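Local coordinates for chitin oligosaccharide binding protein NagB2 (Paenibacillus sp. FPU-7, PDB 7EHU) that binds chitin oligosaccharides, the N-acetylglucosamine dimer and trimer, probably as the solute-binding protein of a bacterial sugar uptake system, at residues T155-D160 against Q268-F273; N184-A189 against Y247-V252; L391-V396 against K423-A428. All blocks are in the same frame, centred on the assembly; numbering follows the deposited sequence. Where two conformers were deposited one is given.

Contact 1 of 3, residues T155-D160 against Q268-F273; sequences TKLFAD and QAAMLF
Leu157 of helix 155-160 and Ala270 of 268-273 mark the nearest approach of the two backbones, with 5.9 Å between CA of Leu157 and CA of Ala270. No hydrogen bond spans the interface, which is mainly apolar, Leu157 and Phe158 lying against Ala269, Ala270 and Met271. Leu157 projects toward the other segment, its CB standing 4.4 Å from CB of Ala270. Its CG lies anti to the carbonyl carbon (chi1 -68°), and beyond it the CD1 branch reaches the peptide before Ala270, coming to 3.6 Å from O of Ala269. The next residue, Phe158, brings one corner of its ring to the same alanine: CE1 is 3.9 Å from CB of Ala270 and 3.7 Å from O of Ala270, reached obliquely.

Topologically, the helix is the direct continuation of strand 138-154 in the α/β fold of an extracellular solute-binding protein. That strand runs antiparallel to 271-275, and backbone hydrogen bonds between Ala270 and Asn154 and between Leu272 and Tyr152 join the two, so the chain leaving one strand turns into a helix that packs against Ala270 and Met271 of its neighbour. Asn154 OD1 also accepts a hydrogen bond from N of Leu157.

Met271 reaches the ring with its terminal methyl. CG sits between the backbone N and the carbonyl carbon, the crowded position, and a bend at chi3 (89°) then brings CE to 3.8 Å from CZ of Phe158, the two side chains crossing at about a right angle. Helix 170-182 supports the methionine through Phe173, Leu177 and Leu180, while Ile163 and Pro167 touch the phenylalanine. Within the helix, Lys156 NZ forms a salt bridge with Asp160 OD2 at 2.7 Å, the oxygen receiving it through its syn lone pair.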
loop_
_atom_site.group_PDB
_atom_site.type_symbol
_atom_site.label_atom_id
_atom_site.label_comp_id
_atom_site.label_asym_id
_atom_site.label_seq_id
_atom_site.Cartn_x
_atom_site.Cartn_y
_atom_site.Cartn_z
ATOM N N THR A 155 -5.196 9.795 20.312
ATOM C CA THR A 155 -5.489 11.118 20.837
ATOM C C THR A 155 -5.376 11.144 22.354
ATOM O O THR A 155 -5.092 12.201 22.930
ATOM C CB THR A 155 -6.894 11.561 20.401
ATOM O OG1 THR A 155 -7.857 10.526 20.679
ATOM C CG2 THR A 155 -6.934 11.877 18.915
ATOM N N LYS A 156 -5.593 10.001 23.010
ATOM C CA LYS A 156 -5.434 9.909 24.462
ATOM C C LYS A 156 -3.967 9.985 24.857
ATOM O O LYS A 156 -3.600 10.738 25.757
ATOM C CB LYS A 156 -6.041 8.583 24.937
ATOM C CG LYS A 156 -6.206 8.309 26.420
ATOM C CD LYS A 156 -4.911 7.676 26.855
ATOM C CE LYS A 156 -4.906 7.061 28.226
ATOM N NZ LYS A 156 -3.525 6.531 28.594
ATOM N N LEU A 157 -3.110 9.195 24.203
ATOM C CA LEU A 157 -1.694 9.236 24.541
ATOM C C LEU A 157 -1.098 10.596 24.214
ATOM O O LEU A 157 -0.253 11.102 24.956
ATOM C CB LEU A 157 -0.946 8.126 23.807
ATOM C CG LEU A 157 -1.255 6.699 24.247
ATOM C CD1 LEU A 157 -0.552 5.716 23.325
ATOM C CD2 LEU A 157 -0.871 6.432 25.709
ATOM N N PHE A 158 -1.509 11.206 23.098
ATOM C CA PHE A 158 -1.048 12.559 22.805
ATOM C C PHE A 158 -1.421 13.506 23.944
ATOM O O PHE A 158 -0.581 14.259 24.434
ATOM C CB PHE A 158 -1.622 13.065 21.467
ATOM C CG PHE A 158 -0.757 12.775 20.253
ATOM C CD1 PHE A 158 -0.171 11.528 20.066
ATOM C CD2 PHE A 158 -0.555 13.741 19.276
ATOM C CE1 PHE A 158 0.586 11.252 18.930
ATOM C CE2 PHE A 158 0.217 13.473 18.149
ATOM C CZ PHE A 158 0.803 12.231 17.991
ATOM N N ALA A 159 -2.688 13.470 24.378
ATOM C CA ALA A 159 -3.121 14.310 25.500
ATOM C C ALA A 159 -2.338 14.000 26.775
ATOM O O ALA A 159 -1.980 14.919 27.526
ATOM C CB ALA A 159 -4.624 14.148 25.739
ATOM N N ASP A 160 -2.037 12.715 27.024
ATOM C CA ASP A 160 -1.230 12.374 28.191
ATOM C C ASP A 160 0.105 13.111 28.176
ATOM O O ASP A 160 0.642 13.457 29.236
ATOM C CB ASP A 160 -0.957 10.868 28.236
ATOM C CG ASP A 160 -2.194 10.027 28.539
ATOM O OD1 ASP A 160 -3.183 10.549 29.089
ATOM O OD2 ASP A 160 -2.150 8.809 28.260
ATOM N N GLN A 268 0.001 0.708 22.821
ATOM C CA GLN A 268 1.371 0.594 23.298
ATOM C C GLN A 268 2.341 1.524 22.580
ATOM O O GLN A 268 3.534 1.517 22.908
ATOM C CB GLN A 268 1.836 -0.876 23.215
ATOM C CG GLN A 268 0.891 -1.849 23.945
ATOM C CD GLN A 268 0.572 -1.420 25.349
ATOM O OE1 GLN A 268 -0.605 -1.233 25.725
ATOM N NE2 GLN A 268 1.602 -1.239 26.135
ATOM N N ALA A 269 1.870 2.312 21.612
ATOM C CA ALA A 269 2.670 3.337 20.958
ATOM C C ALA A 269 1.722 4.425 20.486
ATOM O O ALA A 269 0.550 4.163 20.231
ATOM C CB ALA A 269 3.436 2.799 19.754
ATOM N N ALA A 270 2.230 5.646 20.345
ATOM C CA ALA A 270 1.349 6.794 20.143
ATOM C C ALA A 270 0.888 7.011 18.703
ATOM O O ALA A 270 -0.133 7.669 18.498
ATOM C CB ALA A 270 2.041 8.067 20.634
ATOM N N MET A 271 1.608 6.506 17.709
ATOM C CA MET A 271 1.206 6.691 16.321
ATOM C C MET A 271 1.747 5.557 15.474
ATOM O O MET A 271 2.594 4.775 15.905
ATOM C CB MET A 271 1.647 8.053 15.776
ATOM C CG MET A 271 3.151 8.187 15.621
ATOM S SD MET A 271 3.724 9.892 15.383
ATOM C CE MET A 271 3.950 10.363 17.088
ATOM N N LEU A 272 1.254 5.502 14.243
ATOM C CA LEU A 272 1.563 4.422 13.309
ATOM C C LEU A 272 1.471 4.992 11.906
ATOM O O LEU A 272 0.419 5.520 11.539
ATOM C CB LEU A 272 0.537 3.296 13.468
ATOM C CG LEU A 272 0.665 2.119 12.504
ATOM C CD1 LEU A 272 1.759 1.164 12.986
ATOM C CD2 LEU A 272 -0.623 1.375 12.378
ATOM N N PHE A 273 2.542 4.906 11.131
ATOM C CA PHE A 273 2.514 5.330 9.740
ATOM C C PHE A 273 2.093 4.135 8.892
ATOM O O PHE A 273 2.777 3.103 8.888
ATOM C CB PHE A 273 3.870 5.893 9.291
ATOM C CG PHE A 273 3.758 6.662 8.012
ATOM C CD1 PHE A 273 3.400 7.995 8.034
ATOM C CD2 PHE A 273 3.909 6.042 6.784
ATOM C CE1 PHE A 273 3.226 8.706 6.863
ATOM C CE2 PHE A 273 3.712 6.756 5.601
ATOM C CZ PHE A 273 3.384 8.079 5.636
#

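Contact 2 of 3, residues N184-A189 against Y247-V252; sequences NITPIA and YIDPNV
Ile188 and Pro187 pack against Tyr247 and Ile248 around a single parallel beta bridge, which attaches the loop after helix 230-244 to the short, weakly bonded strand at 188-189. The isoleucine CG1 lies beside its own backbone N (chi1 -56°), and CD1 beyond it comes to 4.3 Å from CB of Tyr247 and equally near CG1 of Ile248. Pro187 lies alongside the backbone of Tyr247, and its CG approaches the ring obliquely, 4.1 Å from CD1 of Tyr247. Leu177 of helix 170-182 touches Pro187, Ile188 and Tyr247, while Leu239 and Leu242 of helix 230-244 lie against Ile248.

The backbone of Ile188 is held at both its polar atoms. Its N donates to O of Tyr247 at 2.8 Å, and its O accepts from N of Asp249 at 2.9 Å. Bonding in this way to the residues before and after Ile248 is what makes the bridge parallel.

Farther out, the Thr186 methyl CG2 lies 3.9 Å from CA of Asp249, and the two side chains cross obliquely. Asp249 opens a type I turn to Val252 and adds an Asx turn of its own: N of Asn251 donates to Asp249 OD1 at 3.0 Å, almost straight, meeting that oxygen from above the carboxylate plane, 54° out of it.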
loop_
_atom_site.group_PDB
_atom_site.type_symbol
_atom_site.label_atom_id
_atom_site.label_comp_id
_atom_site.label_asym_id
_atom_site.label_seq_id
_atom_site.Cartn_x
_atom_site.Cartn_y
_atom_site.Cartn_z
ATOM N N ASN A 184 7.786 8.401 28.511
ATOM C CA ASN A 184 8.027 6.971 28.326
ATOM C C ASN A 184 6.864 6.306 27.578
ATOM O O ASN A 184 6.484 5.169 27.857
ATOM C CB ASN A 184 8.361 6.286 29.656
ATOM C CG ASN A 184 9.729 6.712 30.207
ATOM O OD1 ASN A 184 10.517 7.366 29.516
ATOM N ND2 ASN A 184 9.994 6.374 31.456
ATOM N N ILE A 185 6.290 7.034 26.616
ATOM C CA ILE A 185 5.335 6.491 25.655
ATOM C C ILE A 185 6.125 6.220 24.382
ATOM O O ILE A 185 6.730 7.144 23.820
ATOM C CB ILE A 185 4.175 7.469 25.382
ATOM C CG1 ILE A 185 3.363 7.746 26.658
ATOM C CG2 ILE A 185 3.265 6.935 24.282
ATOM C CD1 ILE A 185 2.513 9.007 26.579
ATOM N N THR A 186 6.125 4.973 23.919
ATOM C CA THR A 186 6.768 4.639 22.645
ATOM C C THR A 186 6.136 5.492 21.546
ATOM O O THR A 186 4.929 5.374 21.309
ATOM C CB THR A 186 6.571 3.160 22.322
ATOM O OG1 THR A 186 7.055 2.362 23.404
ATOM C CG2 THR A 186 7.302 2.763 21.035
ATOM N N PRO A 187 6.874 6.379 20.886
ATOM C CA PRO A 187 6.182 7.327 20.001
ATOM C C PRO A 187 5.598 6.719 18.738
ATOM O O PRO A 187 4.428 6.976 18.433
ATOM C CB PRO A 187 7.238 8.408 19.728
ATOM C CG PRO A 187 8.137 8.337 20.957
ATOM C CD PRO A 187 8.246 6.842 21.177
ATOM N N ILE A 188 6.374 5.916 18.006
ATOM C CA ILE A 188 5.992 5.429 16.680
ATOM C C ILE A 188 6.086 3.907 16.656
ATOM O O ILE A 188 7.176 3.344 16.816
ATOM C CB ILE A 188 6.888 6.009 15.570
ATOM C CG1 ILE A 188 6.900 7.538 15.580
ATOM C CG2 ILE A 188 6.442 5.490 14.206
ATOM C CD1 ILE A 188 7.978 8.165 14.724
ATOM N N ALA A 189 4.945 3.246 16.465
ATOM C CA ALA A 189 4.926 1.812 16.211
ATOM C C ALA A 189 5.386 1.521 14.793
ATOM O O ALA A 189 5.081 2.265 13.860
ATOM C CB ALA A 189 3.508 1.283 16.384
ATOM N N TYR A 247 12.397 7.244 18.945
ATOM C CA TYR A 247 11.046 7.591 18.526
ATOM C C TYR A 247 10.384 6.427 17.790
ATOM O O TYR A 247 9.213 6.135 18.023
ATOM C CB TYR A 247 11.075 8.875 17.695
ATOM C CG TYR A 247 11.611 10.124 18.398
ATOM C CD1 TYR A 247 11.533 10.276 19.783
ATOM C CD2 TYR A 247 12.155 11.171 17.663
ATOM C CE1 TYR A 247 11.983 11.427 20.406
ATOM C CE2 TYR A 247 12.617 12.322 18.278
ATOM C CZ TYR A 247 12.532 12.435 19.655
ATOM O OH TYR A 247 12.951 13.565 20.317
ATOM N N ILE A 248 11.116 5.734 16.920
ATOM C CA ILE A 248 10.658 4.466 16.363
ATOM C C ILE A 248 10.879 3.376 17.409
ATOM O O ILE A 248 11.922 3.340 18.066
ATOM C CB ILE A 248 11.397 4.156 15.047
ATOM C CG1 ILE A 248 10.972 5.130 13.947
ATOM C CG2 ILE A 248 11.143 2.720 14.599
ATOM C CD1 ILE A 248 11.891 5.141 12.703
ATOM N N ASP A 249 9.874 2.509 17.605
ATOM C CA ASP A 249 9.923 1.383 18.543
ATOM C C ASP A 249 11.279 0.688 18.445
ATOM O O ASP A 249 11.659 0.237 17.364
ATOM C CB ASP A 249 8.817 0.390 18.176
ATOM C CG ASP A 249 8.662 -0.740 19.175
ATOM O OD1 ASP A 249 9.573 -0.986 19.984
ATOM O OD2 ASP A 249 7.592 -1.391 19.137
ATOM N N PRO A 250 12.043 0.584 19.542
ATOM C CA PRO A 250 13.355 -0.082 19.456
ATOM C C PRO A 250 13.280 -1.506 18.990
ATOM O O PRO A 250 14.311 -2.046 18.578
ATOM C CB PRO A 250 13.901 -0.022 20.894
ATOM C CG PRO A 250 12.711 0.178 21.755
ATOM C CD PRO A 250 11.774 1.047 20.916
ATOM N N ASN A 251 12.127 -2.167 19.061
ATOM C CA ASN A 251 12.059 -3.534 18.571
ATOM C C ASN A 251 11.498 -3.631 17.165
ATOM O O ASN A 251 11.042 -4.708 16.768
ATOM C CB ASN A 251 11.282 -4.430 19.518
ATOM C CG ASN A 251 11.682 -5.896 19.390
ATOM O OD1 ASN A 251 12.784 -6.235 18.950
ATOM N ND2 ASN A 251 10.780 -6.772 19.806
ATOM N N VAL A 252 11.593 -2.547 16.389
ATOM C CA VAL A 252 11.110 -2.538 15.006
ATOM C C VAL A 252 11.613 -3.746 14.219
ATOM O O VAL A 252 10.854 -4.360 13.459
ATOM C CB VAL A 252 11.479 -1.204 14.328
ATOM C CG1 VAL A 252 12.972 -0.915 14.436
ATOM C CG2 VAL A 252 11.025 -1.200 12.853
#

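Contact 3 of 3, residues L391-V396 against K423-A428; sequences LVQPKV and KVQDEA
Val424 faces Val396 across the contact in a loose approach, O of Val424 lying 4.3 Å from CG2 of Val396, where helix 414-430 packs on the first turn of helix 394-408. One residue on, Gln425 carries the polar part of the interface. Its CG is anti to the backbone N (chi1 -173°) and the chain bends at chi2; OE1 of its amide faces the valines and NE2 faces Gln393. NE2 of Gln425 donates to OE1 of Gln393 at 3.0 Å (148° at the hydrogen), the two amide planes being 34° apart. OE1 of Gln425 lies 3.4 Å from CG1 of Val396 and 4.0 Å from CG1 of Val392, and accepts a hydrogen bond from Trp227 NE1. At the end of the segment, CB of Ala428 touches both Gln393 and Val396, 3.6 Å from CD of Gln393 and 3.9 Å from CG2 of Val396.

Gln393 occupies the N-cap position of helix 394-408, and its NE2 donates to Asn429 OD1, an oxygen that also receives NE2 of Gln425. An alanine in place of Gln393 would probably leave NE2 of Gln425 without one of its two acceptors, Asn429 OD1 without one of its donors, and a gap beside the Ala428 methyl. The junction is thus made by uncharged amides interleaved with methyl groups, in which bonds to both ends of the Gln425 amide fix its rotation.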
loop_
_atom_site.group_PDB
_atom_site.type_symbol
_atom_site.label_atom_id
_atom_site.label_comp_id
_atom_site.label_asym_id
_atom_site.label_seq_id
_atom_site.Cartn_x
_atom_site.Cartn_y
_atom_site.Cartn_z
ATOM N N LEU A 391 7.357 3.095 -9.211
ATOM C CA LEU A 391 8.237 3.874 -10.076
ATOM C C LEU A 391 9.623 3.280 -10.263
ATOM O O LEU A 391 10.380 3.793 -11.102
ATOM C CB LEU A 391 8.430 5.278 -9.477
ATOM C CG LEU A 391 7.166 6.063 -9.144
ATOM C CD1 LEU A 391 7.495 7.405 -8.519
ATOM C CD2 LEU A 391 6.321 6.246 -10.396
ATOM N N VAL A 392 10.014 2.294 -9.458
ATOM C CA VAL A 392 11.341 1.709 -9.542
ATOM C C VAL A 392 11.209 0.213 -9.775
ATOM O O VAL A 392 10.188 -0.410 -9.479
ATOM C CB VAL A 392 12.248 2.003 -8.323
ATOM C CG1 VAL A 392 12.362 3.491 -8.071
ATOM C CG2 VAL A 392 11.745 1.274 -7.091
ATOM N N GLN A 393 12.276 -0.356 -10.297
ATOM C CA GLN A 393 12.287 -1.761 -10.632
ATOM C C GLN A 393 12.219 -2.608 -9.359
ATOM O O GLN A 393 12.712 -2.190 -8.306
ATOM C CB GLN A 393 13.575 -2.077 -11.384
ATOM C CG GLN A 393 13.750 -1.342 -12.725
ATOM C CD GLN A 393 14.471 0.057 -12.641
ATOM O OE1 GLN A 393 14.395 0.800 -11.630
ATOM N NE2 GLN A 393 15.177 0.408 -13.727
ATOM N N PRO A 394 11.615 -3.814 -9.438
ATOM C CA PRO A 394 11.533 -4.690 -8.256
ATOM C C PRO A 394 12.853 -4.895 -7.533
ATOM O O PRO A 394 12.899 -4.877 -6.296
ATOM C CB PRO A 394 10.973 -5.991 -8.852
ATOM C CG PRO A 394 10.078 -5.514 -9.940
ATOM C CD PRO A 394 10.830 -4.354 -10.563
ATOM N N LYS A 395 13.940 -5.067 -8.273
ATOM C CA LYS A 395 15.235 -5.241 -7.631
ATOM C C LYS A 395 15.627 -4.034 -6.783
ATOM O O LYS A 395 16.248 -4.187 -5.716
ATOM C CB LYS A 395 16.303 -5.480 -8.692
ATOM C CG LYS A 395 17.614 -5.674 -8.039
ATOM C CD LYS A 395 17.803 -6.900 -7.224
ATOM C CE LYS A 395 19.241 -6.819 -6.699
ATOM N NZ LYS A 395 20.310 -6.795 -7.673
ATOM N N VAL A 396 15.319 -2.830 -7.262
ATOM C CA VAL A 396 15.613 -1.616 -6.505
ATOM C C VAL A 396 14.786 -1.588 -5.224
ATOM O O VAL A 396 15.297 -1.291 -4.136
ATOM C CB VAL A 396 15.362 -0.373 -7.393
ATOM C CG1 VAL A 396 15.524 0.927 -6.602
ATOM C CG2 VAL A 396 16.276 -0.374 -8.622
ATOM N N LYS A 423 23.951 2.466 -6.822
ATOM C CA LYS A 423 24.627 1.397 -7.548
ATOM C C LYS A 423 23.608 0.439 -8.152
ATOM O O LYS A 423 23.683 0.104 -9.341
ATOM C CB LYS A 423 25.595 0.669 -6.612
ATOM C CG LYS A 423 26.449 -0.397 -7.285
ATOM C CD LYS A 423 27.412 -1.055 -6.286
ATOM C CE LYS A 423 27.782 -2.492 -6.690
ATOM N NZ LYS A 423 27.503 -2.783 -8.131
ATOM N N VAL A 424 22.629 -0.005 -7.353
ATOM C CA VAL A 424 21.615 -0.915 -7.886
ATOM C C VAL A 424 20.728 -0.206 -8.906
ATOM O O VAL A 424 20.319 -0.813 -9.909
ATOM C CB VAL A 424 20.798 -1.651 -6.797
ATOM C CG1 VAL A 424 21.727 -2.468 -5.888
ATOM C CG2 VAL A 424 19.920 -0.699 -5.981
ATOM N N GLN A 425 20.442 1.084 -8.691
ATOM C CA GLN A 425 19.607 1.829 -9.632
ATOM C C GLN A 425 20.285 1.951 -10.986
ATOM O O GLN A 425 19.641 1.791 -12.035
ATOM C CB GLN A 425 19.341 3.224 -9.074
ATOM C CG GLN A 425 18.346 4.040 -9.874
ATOM C CD GLN A 425 16.976 3.410 -9.837
ATOM O OE1 GLN A 425 16.307 3.457 -8.807
ATOM N NE2 GLN A 425 16.543 2.822 -10.939
ATOM N N ASP A 426 21.589 2.252 -10.980
ATOM C CA ASP A 426 22.352 2.328 -12.221
ATOM C C ASP A 426 22.342 0.994 -12.949
ATOM O O ASP A 426 22.188 0.952 -14.175
ATOM C CB ASP A 426 23.796 2.736 -11.923
ATOM C CG ASP A 426 23.941 4.206 -11.570
ATOM O OD1 ASP A 426 23.060 5.008 -11.927
ATOM O OD2 ASP A 426 24.980 4.567 -10.980
ATOM N N GLU A 427 22.527 -0.103 -12.207
ATOM C CA GLU A 427 22.493 -1.438 -12.798
ATOM C C GLU A 427 21.133 -1.725 -13.414
ATOM O O GLU A 427 21.042 -2.234 -14.538
ATOM C CB GLU A 427 22.861 -2.492 -11.742
ATOM C CG GLU A 427 24.353 -2.486 -11.412
ATOM C CD GLU A 427 24.727 -3.081 -10.058
ATOM O OE1 GLU A 427 23.837 -3.357 -9.222
ATOM O OE2 GLU A 427 25.948 -3.247 -9.831
ATOM N N ALA A 428 20.063 -1.363 -12.711
ATOM C CA ALA A 428 18.722 -1.632 -13.215
ATOM C C ALA A 428 18.414 -0.778 -14.434
ATOM O O ALA A 428 17.719 -1.228 -15.348
ATOM C CB ALA A 428 17.694 -1.378 -12.112
#

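Contacts 1 and 2 form one continuous region, their centres 11 Å apart. Strands 271-275 and 188-189 are parallel neighbours in the sheet, and probable hydrogen bonds join segments 268-273 and 184-189: N of Ala270 to O of Thr186 and N of Ala189 to O of Met271, each 2.9 Å. These two segments thus lie between the helix of contact 1 and the loop of contact 2. Contact 3 follows later in the chain and stands apart, its centre 36 Å from that of contact 1 and 31 Å from that of contact 2. Its Val392 side chain is about 10 Å from a bound N-acetylglucosamine unit, too far to touch it.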